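Local coordinates for protein NADPH-dependent aldehyde reductase YqhD (PDB 4QGS) that reduces a broad range of short-chain aldehydes to alcohols with NADPH, working as a zinc-dependent homodimeric member of the iron-containing alcohol dehydrogenase family, at residues 13-19 against 264-270; 42-48 against 69-75; 302-306 against 392-397. All blocks are in the same frame, centred on the assembly; numbering follows the deposited sequence. Where two conformers were deposited one is given.

Interaction 1 (13-19 against 264-270); sequences NNFNLHT and NGLIGAG
An N-terminal arm can be held to a loop by alternate side chains and a single direct hydrogen bond. Residues 13-19 run extended without forming a strand, so that Phe15, Leu17 and Thr19 turn toward 264-270 while Asn14, Asn16 and His18 turn away. The two segments run in opposite senses, Gly270 near Asn13. Asn264 OD1 sits 3.6 Å from Thr19 CG2, and a water bridges His18 O (3.2 Å) and, weakly, Asn264 O (3.3 Å). At the phi/psi of Gly265, 136/-36, a CB would jam against the preceding carbonyl O and crowd Leu17 CD1, which lies 3.7 Å from Gly265 O. Residues 266-268 take helical angles without regular helical bonding, and Leu266 CD1 meets Leu17 CD2 at 3.6 Å. Ala269 lays its CB over the Phe15 ring (chi1 p), a CH-pi contact 3.8 Å from the centroid. Gly270, with positive phi, fits beside Phe15, where a CB would clash; its N lies 3.5 Å from Phe15 CB, and its O accepts from Asn13 N at 3.2 Å. This surface contact lays the arm before strand 22-25 of the NADP-binding domain against the helical, zinc-binding domain, a crossing between the two domains that characterise iron-containing alcohol dehydrogenases.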
ATOM      1  N   ASN A  13      14.306  16.279 -10.328  1.00 50.47           N
ATOM      2  CA  ASN A  13      14.356  17.410  -9.408  1.00 48.39           C
ATOM      3  C   ASN A  13      14.948  17.009  -8.059  1.00 44.28           C
ATOM      4  O   ASN A  13      15.467  15.902  -7.907  1.00 44.83           O
ATOM      5  CB  ASN A  13      12.959  18.006  -9.213  1.00 48.47           C
ATOM      6  CG  ASN A  13      12.998  19.480  -8.844  1.00 62.12           C
ATOM      7  OD1 ASN A  13      13.948  20.193  -9.176  1.00 66.46           O
ATOM      8  ND2 ASN A  13      11.964  19.943  -8.153  1.00 63.03           N
ATOM      9  N   ASN A  14      14.860  17.915  -7.088  1.00 40.45           N
ATOM     10  CA  ASN A  14      15.431  17.694  -5.763  1.00 31.24           C
ATOM     11  C   ASN A  14      14.581  16.778  -4.909  1.00 34.29           C
ATOM     12  O   ASN A  14      13.363  16.728  -5.072  1.00 31.80           O
ATOM     13  CB  ASN A  14      15.613  19.023  -5.041  1.00 30.60           C
ATOM     14  CG  ASN A  14      16.751  19.827  -5.610  1.00 31.59           C
ATOM     15  OD1 ASN A  14      17.130  19.645  -6.770  1.00 34.67           O
ATOM     16  ND2 ASN A  14      17.320  20.704  -4.797  1.00 30.01           N
ATOM     17  N   PHE A  15      15.216  16.065  -3.985  1.00 22.33           N
ATOM     18  CA  PHE A  15      14.454  15.199  -3.101  1.00 22.03           C
ATOM     19  C   PHE A  15      15.173  14.872  -1.791  1.00 21.95           C
ATOM     20  O   PHE A  15      16.380  15.086  -1.632  1.00 21.79           O
ATOM     21  CB  PHE A  15      14.064  13.905  -3.827  1.00 23.05           C
ATOM     22  CG  PHE A  15      15.230  13.050  -4.263  1.00 20.17           C
ATOM     23  CD1 PHE A  15      15.833  12.179  -3.377  1.00 18.35           C
ATOM     24  CD2 PHE A  15      15.686  13.088  -5.571  1.00 20.93           C
ATOM     25  CE1 PHE A  15      16.888  11.371  -3.773  1.00 18.18           C
ATOM     26  CE2 PHE A  15      16.739  12.281  -5.981  1.00 20.89           C
ATOM     27  CZ  PHE A  15      17.333  11.410  -5.080  1.00 20.19           C
ATOM     28  N   ASN A  16      14.376  14.376  -0.857  1.00 20.05           N
ATOM     29  CA  ASN A  16      14.799  14.011   0.481  1.00 19.09           C
ATOM     30  C   ASN A  16      14.320  12.573   0.677  1.00 21.34           C
ATOM     31  O   ASN A  16      13.114  12.337   0.820  1.00 23.34           O
ATOM     32  CB  ASN A  16      14.186  14.982   1.502  1.00 22.79           C
ATOM     33  CG  ASN A  16      14.541  14.657   2.941  1.00 27.87           C
ATOM     34  OD1 ASN A  16      14.917  13.533   3.280  1.00 26.46           O
ATOM     35  ND2 ASN A  16      14.396  15.652   3.809  1.00 30.11           N
ATOM     36  N   LEU A  17      15.251  11.623   0.643  1.00 17.22           N
ATOM     37  CA  LEU A  17      14.895  10.198   0.649  1.00 17.71           C
ATOM     38  C   LEU A  17      15.428   9.527   1.902  1.00 18.97           C
ATOM     39  O   LEU A  17      16.611   9.608   2.211  1.00 19.80           O
ATOM     40  CB  LEU A  17      15.441   9.502  -0.604  1.00 17.54           C
ATOM     41  CG  LEU A  17      15.314   7.976  -0.707  1.00 17.30           C
ATOM     42  CD1 LEU A  17      13.842   7.564  -0.701  1.00 21.93           C
ATOM     43  CD2 LEU A  17      16.007   7.480  -1.966  1.00 22.28           C
ATOM     44  N   HIS A  18      14.551   8.852   2.635  1.00 19.81           N
ATOM     45  CA  HIS A  18      14.971   8.192   3.860  1.00 18.56           C
ATOM     46  C   HIS A  18      14.217   6.881   4.012  1.00 20.89           C
ATOM     47  O   HIS A  18      12.985   6.869   4.086  1.00 22.47           O
ATOM     48  CB  HIS A  18      14.733   9.091   5.072  1.00 21.21           C
ATOM     49  CG  HIS A  18      15.303   8.553   6.345  1.00 22.11           C
ATOM     50  ND1 HIS A  18      14.639   8.637   7.548  1.00 28.33           N
ATOM     51  CD2 HIS A  18      16.471   7.917   6.603  1.00 22.13           C
ATOM     52  CE1 HIS A  18      15.373   8.078   8.493  1.00 29.35           C
ATOM     53  NE2 HIS A  18      16.494   7.641   7.947  1.00 27.45           N
ATOM     54  N   THR A  19      14.967   5.785   4.023  1.00 20.37           N
ATOM     55  CA  THR A  19      14.385   4.451   4.138  1.00 22.14           C
ATOM     56  C   THR A  19      15.119   3.642   5.216  1.00 22.87           C
ATOM     57  O   THR A  19      15.968   2.805   4.915  1.00 26.30           O
ATOM     58  CB  THR A  19      14.430   3.706   2.786  1.00 22.39           C
ATOM     59  OG1 THR A  19      15.782   3.649   2.317  1.00 28.05           O
ATOM     60  CG2 THR A  19      13.571   4.412   1.748  1.00 26.87           C
ATOM     61  N   ASN A 264       7.819   1.731  -1.722  1.00 40.72           N
ATOM     62  CA  ASN A 264       8.985   1.948  -0.850  1.00 45.89           C
ATOM     63  C   ASN A 264       9.695   3.339  -0.833  1.00 50.39           C
ATOM     64  O   ASN A 264      10.136   3.782   0.219  1.00 57.36           O
ATOM     65  CB  ASN A 264       9.995   0.849  -1.176  1.00 45.23           C
ATOM     66  CG  ASN A 264      11.164   0.783  -0.196  1.00 61.51           C
ATOM     67  OD1 ASN A 264      11.731   1.788   0.179  1.00 57.41           O
ATOM     68  ND2 ASN A 264      11.484  -0.422   0.254  1.00 69.33           N
ATOM     69  N   GLY A 265       9.829   4.030  -1.961  1.00 40.69           N
ATOM     70  CA  GLY A 265      10.375   5.387  -1.941  1.00 43.05           C
ATOM     71  C   GLY A 265      11.411   5.805  -2.985  1.00 35.16           C
ATOM     72  O   GLY A 265      11.410   6.959  -3.447  1.00 31.41           O
ATOM     73  N   LEU A 266      12.295   4.883  -3.354  1.00 31.76           N
ATOM     74  CA  LEU A 266      13.295   5.161  -4.378  1.00 25.16           C
ATOM     75  C   LEU A 266      12.650   5.581  -5.708  1.00 28.73           C
ATOM     76  O   LEU A 266      13.078   6.552  -6.325  1.00 26.44           O
ATOM     77  CB  LEU A 266      14.186   3.934  -4.577  1.00 35.28           C
ATOM     78  CG  LEU A 266      15.556   4.041  -5.241  1.00 39.63           C
ATOM     79  CD1 LEU A 266      16.323   5.253  -4.756  1.00 31.37           C
ATOM     80  CD2 LEU A 266      16.349   2.767  -4.964  1.00 48.50           C
ATOM     81  N   ILE A 267      11.605   4.887  -6.156  1.00 22.78           N
ATOM     82  CA  ILE A 267      11.078   5.204  -7.481  1.00 21.56           C
ATOM     83  C   ILE A 267      10.317   6.525  -7.545  1.00 21.45           C
ATOM     84  O   ILE A 267      10.122   7.072  -8.630  1.00 25.35           O
ATOM     85  CB  ILE A 267      10.168   4.086  -8.010  1.00 23.20           C
ATOM     86  CG1 ILE A 267       9.081   3.761  -6.990  1.00 21.03           C
ATOM     87  CG2 ILE A 267      10.999   2.847  -8.325  1.00 21.55           C
ATOM     88  CD1 ILE A 267       7.940   2.972  -7.589  1.00 25.35           C
ATOM     89  N   GLY A 268       9.895   7.044  -6.396  1.00 19.93           N
ATOM     90  CA  GLY A 268       9.143   8.286  -6.373  1.00 19.14           C
ATOM     91  C   GLY A 268       9.985   9.503  -6.022  1.00 23.67           C
ATOM     92  O   GLY A 268       9.513  10.627  -6.125  1.00 22.91           O
ATOM     93  N   ALA A 269      11.227   9.274  -5.600  1.00 20.83           N
ATOM     94  CA  ALA A 269      12.067  10.373  -5.136  1.00 22.59           C
ATOM     95  C   ALA A 269      12.496  11.232  -6.306  1.00 21.71           C
ATOM     96  O   ALA A 269      13.191  10.763  -7.207  1.00 22.88           O
ATOM     97  CB  ALA A 269      13.288   9.840  -4.383  1.00 23.54           C
ATOM     98  N   GLY A 270      12.055  12.484  -6.294  1.00 21.05           N
ATOM     99  CA  GLY A 270      12.468  13.458  -7.292  1.00 27.51           C
ATOM    100  C   GLY A 270      11.732  13.437  -8.622  1.00 27.79           C
ATOM    101  O   GLY A 270      12.221  14.010  -9.607  1.00 29.38           O
TER
HETATM  102  O   HOH W   1      10.550   6.555   2.020  1.00 42.17           O

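Interaction 2 (42-48 against 69-75); sequences RVLITYG and DVLEFGG
Neighbouring parallel strands show how backbone register sets side-chain pairing. At the apolar centre, Leu44 (chi1 t, chi2 p) reaches with CD1 to Leu71 CB at 3.9 Å and Phe73 CB at 3.8 Å; on the other face, Ile45 CD1 meets Val70 CG1 at 3.5 Å. Strands 42-46 and 69-73 stay in step, Val43 to Thr46 facing Val70 to Phe73 at CA-CA spacings of 4.8 Å, their axes 4.5 Å apart at closest and 28° from parallel. Hydrogen bonds alternate: Val43 N to Asp69 O (2.8 Å), Leu71 N to Val43 O (2.7 Å), Ile45 N to Leu71 O (2.9 Å), Phe73 N to Ile45 O (2.8 Å) and Tyr47 N to Phe73 O (3.1 Å). Beyond the strands, Gly75 N bonds Gly48 O at 2.9 Å, and Gly74 CA lies over the Tyr47 ring (chi1 p), 3.6 Å from its centroid, where a side chain would clash. At the other end Arg42 and Asp69 form a salt bridge, modelled too tightly for its distances to be trusted. The strands and the helical connection between them, with helix 57-64 on the Ile45 and Glu72 face, make a beta-alpha-beta crossover; helix 82-95 packs on the Leu44 and Phe73 face. Within this chain 69-73 is an edge strand of the parallel sheet, strand 99-104 flanks 42-46 on its other side, and 42-48 leads directly into NADP-binding Gly49.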
ATOM      1  N   ARG A  42      10.519  -5.869  27.007  1.00 28.84           N
ATOM      2  CA  ARG A  42       9.153  -6.316  27.218  1.00 25.33           C
ATOM      3  C   ARG A  42       8.423  -6.080  25.899  1.00 27.85           C
ATOM      4  O   ARG A  42       8.153  -4.938  25.519  1.00 29.03           O
ATOM      5  CB  ARG A  42       8.488  -5.583  28.387  1.00 30.87           C
ATOM      6  CG  ARG A  42       7.090  -6.095  28.740  1.00 37.23           C
ATOM      7  CD  ARG A  42       6.801  -5.989  30.245  1.00 47.72           C
ATOM      8  NE  ARG A  42       7.802  -6.699  31.039  1.00 49.62           N
ATOM      9  CZ  ARG A  42       7.951  -6.588  32.357  1.00 60.54           C
ATOM     10  NH1 ARG A  42       7.151  -5.800  33.060  1.00 64.82           N
ATOM     11  NH2 ARG A  42       8.903  -7.279  32.975  1.00 63.49           N
ATOM     12  N   VAL A  43       8.148  -7.168  25.189  1.00 25.16           N
ATOM     13  CA  VAL A  43       7.656  -7.105  23.817  1.00 26.00           C
ATOM     14  C   VAL A  43       6.143  -7.245  23.757  1.00 28.24           C
ATOM     15  O   VAL A  43       5.584  -8.179  24.314  1.00 25.51           O
ATOM     16  CB  VAL A  43       8.278  -8.223  22.944  1.00 24.37           C
ATOM     17  CG1 VAL A  43       7.798  -8.112  21.501  1.00 26.79           C
ATOM     18  CG2 VAL A  43       9.806  -8.193  23.011  1.00 22.88           C
ATOM     19  N   LEU A  44       5.475  -6.316  23.079  1.00 25.47           N
ATOM     20  CA  LEU A  44       4.066  -6.512  22.754  1.00 24.19           C
ATOM     21  C   LEU A  44       3.923  -6.889  21.281  1.00 22.28           C
ATOM     22  O   LEU A  44       4.259  -6.100  20.388  1.00 22.06           O
ATOM     23  CB  LEU A  44       3.239  -5.254  23.057  1.00 27.43           C
ATOM     24  CG  LEU A  44       1.745  -5.401  22.739  1.00 26.92           C
ATOM     25  CD1 LEU A  44       1.085  -6.422  23.643  1.00 29.80           C
ATOM     26  CD2 LEU A  44       1.030  -4.053  22.835  1.00 28.93           C
ATOM     27  N   ILE A  45       3.438  -8.100  21.045  1.00 22.77           N
ATOM     28  CA  ILE A  45       3.104  -8.581  19.712  1.00 21.01           C
ATOM     29  C   ILE A  45       1.675  -8.169  19.362  1.00 23.46           C
ATOM     30  O   ILE A  45       0.742  -8.513  20.073  1.00 27.84           O
ATOM     31  CB  ILE A  45       3.212 -10.106  19.627  1.00 19.76           C
ATOM     32  CG1 ILE A  45       4.640 -10.558  19.912  1.00 23.59           C
ATOM     33  CG2 ILE A  45       2.716 -10.614  18.261  1.00 22.37           C
ATOM     34  CD1 ILE A  45       4.812 -12.067  19.772  1.00 24.98           C
ATOM     35  N   THR A  46       1.515  -7.424  18.275  1.00 25.19           N
ATOM     36  CA  THR A  46       0.191  -6.988  17.849  1.00 20.76           C
ATOM     37  C   THR A  46      -0.240  -7.736  16.594  1.00 26.07           C
ATOM     38  O   THR A  46       0.583  -8.062  15.742  1.00 24.06           O
ATOM     39  CB  THR A  46       0.165  -5.482  17.577  1.00 24.83           C
ATOM     40  OG1 THR A  46       1.110  -5.181  16.549  1.00 22.85           O
ATOM     41  CG2 THR A  46       0.532  -4.699  18.830  1.00 25.24           C
ATOM     42  N   TYR A  47      -1.532  -8.021  16.474  1.00 26.12           N
ATOM     43  CA  TYR A  47      -2.025  -8.638  15.249  1.00 25.43           C
ATOM     44  C   TYR A  47      -3.493  -8.316  15.000  1.00 29.14           C
ATOM     45  O   TYR A  47      -4.131  -7.612  15.787  1.00 30.95           O
ATOM     46  CB  TYR A  47      -1.818 -10.148  15.272  1.00 19.10           C
ATOM     47  CG  TYR A  47      -2.416 -10.861  16.465  1.00 26.61           C
ATOM     48  CD1 TYR A  47      -3.722 -11.335  16.434  1.00 33.65           C
ATOM     49  CD2 TYR A  47      -1.667 -11.081  17.614  1.00 35.00           C
ATOM     50  CE1 TYR A  47      -4.267 -11.997  17.525  1.00 36.63           C
ATOM     51  CE2 TYR A  47      -2.202 -11.738  18.702  1.00 39.22           C
ATOM     52  CZ  TYR A  47      -3.499 -12.193  18.653  1.00 42.65           C
ATOM     53  OH  TYR A  47      -4.032 -12.848  19.741  1.00 57.28           O
ATOM     54  N   GLY A  48      -4.011  -8.837  13.894  1.00 28.64           N
ATOM     55  CA  GLY A  48      -5.318  -8.445  13.405  1.00 31.87           C
ATOM     56  C   GLY A  48      -6.424  -9.390  13.816  1.00 28.63           C
ATOM     57  O   GLY A  48      -6.677  -9.580  15.006  1.00 30.28           O
ATOM     58  N   ASP A  69      10.366 -11.850  27.367  1.00 24.34           N
ATOM     59  CA  ASP A  69       9.178 -11.326  28.024  1.00 25.30           C
ATOM     60  C   ASP A  69       8.199 -10.827  26.959  1.00 26.44           C
ATOM     61  O   ASP A  69       8.311  -9.691  26.492  1.00 27.05           O
ATOM     62  CB  ASP A  69       9.598 -10.215  28.991  1.00 30.08           C
ATOM     63  CG  ASP A  69       8.466  -9.729  29.868  1.00 35.46           C
ATOM     64  OD1 ASP A  69       7.367 -10.311  29.834  1.00 36.77           O
ATOM     65  OD2 ASP A  69       8.703  -8.768  30.622  1.00 41.52           O
ATOM     66  N   VAL A  70       7.264 -11.685  26.571  1.00 28.45           N
ATOM     67  CA  VAL A  70       6.366 -11.397  25.459  0.66 27.68           C
ATOM     68  C   VAL A  70       4.893 -11.327  25.875  1.00 29.82           C
ATOM     69  O   VAL A  70       4.389 -12.203  26.592  1.00 30.29           O
ATOM     70  CB  VAL A  70       6.524 -12.456  24.346  0.66 27.06           C
ATOM     71  CG1 VAL A  70       5.553 -12.191  23.208  0.66 23.98           C
ATOM     72  CG2 VAL A  70       7.965 -12.487  23.839  0.66 27.70           C
ATOM     73  N   LEU A  71       4.208 -10.273  25.425  1.00 26.87           N
ATOM     74  CA  LEU A  71       2.771 -10.093  25.634  1.00 29.40           C
ATOM     75  C   LEU A  71       2.087 -10.026  24.271  1.00 31.56           C
ATOM     76  O   LEU A  71       2.755  -9.820  23.253  1.00 26.77           O
ATOM     77  CB  LEU A  71       2.479  -8.817  26.429  1.00 31.78           C
ATOM     78  CG  LEU A  71       2.650  -8.766  27.950  1.00 41.76           C
ATOM     79  CD1 LEU A  71       4.032  -9.211  28.391  1.00 47.34           C
ATOM     80  CD2 LEU A  71       2.369  -7.351  28.443  1.00 47.35           C
ATOM     81  N   GLU A  72       0.765 -10.184  24.246  1.00 32.07           N
ATOM     82  CA  GLU A  72       0.024 -10.165  22.987  1.00 29.12           C
ATOM     83  C   GLU A  72      -1.151  -9.189  23.011  1.00 36.00           C
ATOM     84  O   GLU A  72      -1.773  -8.982  24.049  1.00 30.64           O
ATOM     85  CB  GLU A  72      -0.497 -11.559  22.646  1.00 31.49           C
ATOM     86  CG  GLU A  72       0.557 -12.646  22.554  1.00 33.38           C
ATOM     87  CD  GLU A  72      -0.045 -13.978  22.128  1.00 38.96           C
ATOM     88  OE1 GLU A  72       0.631 -15.018  22.262  1.00 39.97           O
ATOM     89  OE2 GLU A  72      -1.202 -13.981  21.657  1.00 42.61           O
ATOM     90  N   PHE A  73      -1.444  -8.594  21.859  1.00 32.04           N
ATOM     91  CA  PHE A  73      -2.621  -7.748  21.702  1.00 30.15           C
ATOM     92  C   PHE A  73      -3.158  -7.891  20.289  1.00 33.88           C
ATOM     93  O   PHE A  73      -2.540  -7.418  19.343  1.00 29.19           O
ATOM     94  CB  PHE A  73      -2.294  -6.279  21.993  1.00 31.90           C
ATOM     95  CG  PHE A  73      -3.489  -5.358  21.895  1.00 37.10           C
ATOM     96  CD1 PHE A  73      -4.220  -5.027  23.025  1.00 33.96           C
ATOM     97  CD2 PHE A  73      -3.882  -4.832  20.674  1.00 35.48           C
ATOM     98  CE1 PHE A  73      -5.313  -4.183  22.942  1.00 35.37           C
ATOM     99  CE2 PHE A  73      -4.983  -3.991  20.583  1.00 39.54           C
ATOM    100  CZ  PHE A  73      -5.695  -3.667  21.720  1.00 33.99           C
ATOM    101  N   GLY A  74      -4.312  -8.527  20.139  1.00 32.80           N
ATOM    102  CA  GLY A  74      -4.875  -8.736  18.819  1.00 30.40           C
ATOM    103  C   GLY A  74      -6.145  -7.941  18.614  1.00 37.65           C
ATOM    104  O   GLY A  74      -6.527  -7.137  19.465  1.00 34.91           O
ATOM    105  N   GLY A  75      -6.795  -8.160  17.475  1.00 38.23           N
ATOM    106  CA  GLY A  75      -8.061  -7.520  17.183  1.00 38.26           C
ATOM    107  C   GLY A  75      -7.962  -6.216  16.415  1.00 46.86           C
ATOM    108  O   GLY A  75      -8.965  -5.519  16.257  1.00 47.54           O
TER

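Interaction 3 (302-306 against 392-397); sequences ALWNE and RIYEAA
A salt bridge at a helix crossing is best understood by counting its donors and acceptors. Helices 302-306 and 392-396 cross at 126°, with axes 8.9 Å apart at closest approach, the nearest CA pairs being Ala302 with Ala397 (5.5 Å) and Leu303 with Ile393 (5.6 Å). Glu306 (chi1 t, chi2 p) spreads its carboxylate before Arg392 (chi1 m, chi2 t, chi3 m). Arg392 NH2 donates to Glu306 OE2 at 2.7 Å, the shortest bond of the bridge; Arg392 NE adds one to Glu306 OE2 at 3.1 Å and a weak one to Glu306 OE1 at 3.3 Å. Glu306 OE1 also accepts from a water at 2.6 Å, which gives a second, weak bond to Arg392 O at 3.4 Å. That carbonyl is already engaged within its helix, taking Ala396 N at 3.0 Å. Arg392 NH1 turns to Asp388 in a long, weak ion pair. Beneath the charges Glu306 CG packs on Ile393 CG1 at 3.8 Å. Ala302 puts its CB 3.6 Å from Ile393 O, 3.9 Å from Ala397 CB and 4.0 Å from Ile393 CG2, while Leu303 CG meets Ile393 CD1 at 3.9 Å. Leu303 and Ile393 continue onto helix 276-288. The contact thus grades from an alanine-lined apolar crossing to a hydrated charge pair, and joins helix 387-396 to the C-terminal end of helix 292-306, whose first residue is zinc ligand His292.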
ATOM      1  N   ALA A 302      -9.187   4.114 -17.756  1.00 16.57           N
ATOM      2  CA  ALA A 302     -10.036   5.236 -18.143  1.00 19.61           C
ATOM      3  C   ALA A 302      -9.309   6.564 -17.936  1.00 18.51           C
ATOM      4  O   ALA A 302      -9.399   7.477 -18.768  1.00 18.66           O
ATOM      5  CB  ALA A 302     -11.354   5.216 -17.356  1.00 17.37           C
ATOM      6  N   LEU A 303      -8.574   6.669 -16.831  1.00 16.05           N
ATOM      7  CA  LEU A 303      -7.846   7.903 -16.529  1.00 15.94           C
ATOM      8  C   LEU A 303      -6.736   8.137 -17.549  1.00 17.39           C
ATOM      9  O   LEU A 303      -6.519   9.275 -17.997  1.00 17.09           O
ATOM     10  CB  LEU A 303      -7.277   7.854 -15.101  1.00 17.36           C
ATOM     11  CG  LEU A 303      -6.599   9.151 -14.635  1.00 16.60           C
ATOM     12  CD1 LEU A 303      -6.864   9.450 -13.154  1.00 18.22           C
ATOM     13  CD2 LEU A 303      -5.101   9.097 -14.905  1.00 17.00           C
ATOM     14  N   TRP A 304      -6.021   7.070 -17.891  1.00 18.02           N
ATOM     15  CA  TRP A 304      -4.930   7.179 -18.857  1.00 17.33           C
ATOM     16  C   TRP A 304      -5.433   7.666 -20.217  1.00 20.80           C
ATOM     17  O   TRP A 304      -4.817   8.532 -20.841  1.00 20.36           O
ATOM     18  CB  TRP A 304      -4.222   5.839 -18.996  1.00 17.61           C
ATOM     19  CG  TRP A 304      -3.133   5.623 -17.994  1.00 16.78           C
ATOM     20  CD1 TRP A 304      -2.686   6.492 -17.037  1.00 17.67           C
ATOM     21  CD2 TRP A 304      -2.345   4.440 -17.864  1.00 18.46           C
ATOM     22  NE1 TRP A 304      -1.651   5.920 -16.326  1.00 15.74           N
ATOM     23  CE2 TRP A 304      -1.426   4.660 -16.813  1.00 16.68           C
ATOM     24  CE3 TRP A 304      -2.326   3.222 -18.540  1.00 16.34           C
ATOM     25  CZ2 TRP A 304      -0.502   3.688 -16.419  1.00 17.87           C
ATOM     26  CZ3 TRP A 304      -1.402   2.257 -18.150  1.00 18.06           C
ATOM     27  CH2 TRP A 304      -0.492   2.506 -17.105  1.00 18.26           C
ATOM     28  N   ASN A 305      -6.568   7.145 -20.673  1.00 18.13           N
ATOM     29  CA  ASN A 305      -7.094   7.611 -21.951  1.00 20.11           C
ATOM     30  C   ASN A 305      -7.481   9.082 -21.880  1.00 20.76           C
ATOM     31  O   ASN A 305      -7.225   9.851 -22.809  1.00 22.29           O
ATOM     32  CB  ASN A 305      -8.302   6.789 -22.404  1.00 21.00           C
ATOM     33  CG  ASN A 305      -8.935   7.364 -23.655  1.00 27.49           C
ATOM     34  OD1 ASN A 305      -8.318   7.382 -24.725  1.00 28.48           O
ATOM     35  ND2 ASN A 305     -10.148   7.869 -23.523  1.00 26.35           N
ATOM     36  N   GLU A 306      -8.073   9.480 -20.760  1.00 18.05           N
ATOM     37  CA  GLU A 306      -8.481  10.861 -20.570  1.00 18.94           C
ATOM     38  C   GLU A 306      -7.278  11.812 -20.495  1.00 23.38           C
ATOM     39  O   GLU A 306      -7.343  12.949 -20.958  1.00 19.79           O
ATOM     40  CB  GLU A 306      -9.332  10.979 -19.304  1.00 22.19           C
ATOM     41  CG  GLU A 306      -9.681  12.401 -18.916  1.00 22.01           C
ATOM     42  CD  GLU A 306     -10.601  13.066 -19.919  1.00 26.02           C
ATOM     43  OE1 GLU A 306     -11.433  12.357 -20.530  1.00 28.84           O
ATOM     44  OE2 GLU A 306     -10.474  14.295 -20.106  1.00 30.63           O
ATOM     45  N   ARG A 392     -15.847  12.642 -16.383  1.00 16.18           N
ATOM     46  CA  ARG A 392     -15.583  11.976 -17.653  1.00 17.03           C
ATOM     47  C   ARG A 392     -14.859  10.646 -17.461  1.00 17.01           C
ATOM     48  O   ARG A 392     -15.085   9.688 -18.200  1.00 19.00           O
ATOM     49  CB  ARG A 392     -14.750  12.879 -18.570  1.00 22.02           C
ATOM     50  CG  ARG A 392     -15.542  14.014 -19.185  1.00 26.35           C
ATOM     51  CD  ARG A 392     -14.857  14.543 -20.442  1.00 32.03           C
ATOM     52  NE  ARG A 392     -13.494  14.972 -20.169  1.00 28.14           N
ATOM     53  CZ  ARG A 392     -13.156  16.205 -19.808  1.00 33.96           C
ATOM     54  NH1 ARG A 392     -14.090  17.144 -19.681  1.00 35.03           N
ATOM     55  NH2 ARG A 392     -11.882  16.504 -19.583  1.00 33.82           N
ATOM     56  N   ILE A 393     -13.966  10.605 -16.481  1.00 16.28           N
ATOM     57  CA  ILE A 393     -13.214   9.392 -16.200  1.00 15.85           C
ATOM     58  C   ILE A 393     -14.120   8.280 -15.656  1.00 15.76           C
ATOM     59  O   ILE A 393     -14.082   7.160 -16.161  1.00 15.04           O
ATOM     60  CB  ILE A 393     -12.069   9.669 -15.224  1.00 17.86           C
ATOM     61  CG1 ILE A 393     -11.037  10.584 -15.885  1.00 17.65           C
ATOM     62  CG2 ILE A 393     -11.387   8.347 -14.793  1.00 17.63           C
ATOM     63  CD1 ILE A 393     -10.010  11.104 -14.914  1.00 16.19           C
ATOM     64  N   TYR A 394     -14.935   8.590 -14.653  1.00 16.32           N
ATOM     65  CA  TYR A 394     -15.899   7.615 -14.129  1.00 16.32           C
ATOM     66  C   TYR A 394     -16.857   7.144 -15.230  1.00 18.43           C
ATOM     67  O   TYR A 394     -17.178   5.968 -15.345  1.00 16.54           O
ATOM     68  CB  TYR A 394     -16.712   8.205 -12.988  1.00 15.57           C
ATOM     69  CG  TYR A 394     -16.040   8.296 -11.629  1.00 16.25           C
ATOM     70  CD1 TYR A 394     -15.328   7.226 -11.092  1.00 16.44           C
ATOM     71  CD2 TYR A 394     -16.162   9.458 -10.868  1.00 16.93           C
ATOM     72  CE1 TYR A 394     -14.738   7.321  -9.821  1.00 17.88           C
ATOM     73  CE2 TYR A 394     -15.581   9.566  -9.615  1.00 18.45           C
ATOM     74  CZ  TYR A 394     -14.872   8.495  -9.094  1.00 17.35           C
ATOM     75  OH  TYR A 394     -14.315   8.639  -7.843  1.00 15.88           O
ATOM     76  N   GLU A 395     -17.310   8.083 -16.049  1.00 16.69           N
ATOM     77  CA  GLU A 395     -18.247   7.748 -17.110  1.00 18.65           C
ATOM     78  C   GLU A 395     -17.622   6.773 -18.115  1.00 17.92           C
ATOM     79  O   GLU A 395     -18.254   5.799 -18.524  1.00 21.25           O
ATOM     80  CB  GLU A 395     -18.719   9.023 -17.808  1.00 19.69           C
ATOM     81  CG  GLU A 395     -19.669   8.779 -18.951  1.00 27.40           C
ATOM     82  CD  GLU A 395     -21.037   8.282 -18.509  1.00 25.53           C
ATOM     83  OE1 GLU A 395     -21.674   7.586 -19.321  1.00 31.87           O
ATOM     84  OE2 GLU A 395     -21.488   8.594 -17.377  1.00 23.30           O
ATOM     85  N   ALA A 396     -16.371   7.029 -18.489  1.00 17.55           N
ATOM     86  CA  ALA A 396     -15.670   6.165 -19.430  1.00 19.33           C
ATOM     87  C   ALA A 396     -15.367   4.800 -18.826  1.00 18.74           C
ATOM     88  O   ALA A 396     -15.109   3.847 -19.539  1.00 21.99           O
ATOM     89  CB  ALA A 396     -14.376   6.827 -19.893  1.00 18.90           C
ATOM     90  N   ALA A 397     -15.380   4.731 -17.503  1.00 16.05           N
ATOM     91  CA  ALA A 397     -15.051   3.499 -16.802  1.00 16.66           C
ATOM     92  C   ALA A 397     -16.272   2.594 -16.652  1.00 18.82           C
ATOM     93  O   ALA A 397     -16.164   1.486 -16.123  1.00 19.47           O
ATOM     94  CB  ALA A 397     -14.468   3.819 -15.438  1.00 17.75           C
TER
HETATM   95  O   HOH W   2     -12.601  10.023 -20.535  1.00 35.22           O

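How the interactions relate
The three contacts sample different levels of a two-domain fold. Interaction 2 lies at an edge of the parallel sheet in the NADP-binding domain, and interaction 3 within the helical domain; their centres are about 45 Å apart, on opposite sides of the chain's centre. Interaction 1, an N-terminal segment crossing between the domains, has its centre about 33 Å from that of interaction 2 and about 29 Å from that of interaction 3. No two of them touch. Along the chain, interaction 2 falls wholly between the halves of interaction 1, whereas 302-306 and 392-397 follow both. One domain supplies the NADP-binding residues and the other the zinc ligands, so joining the domains brings both sets into one molecule.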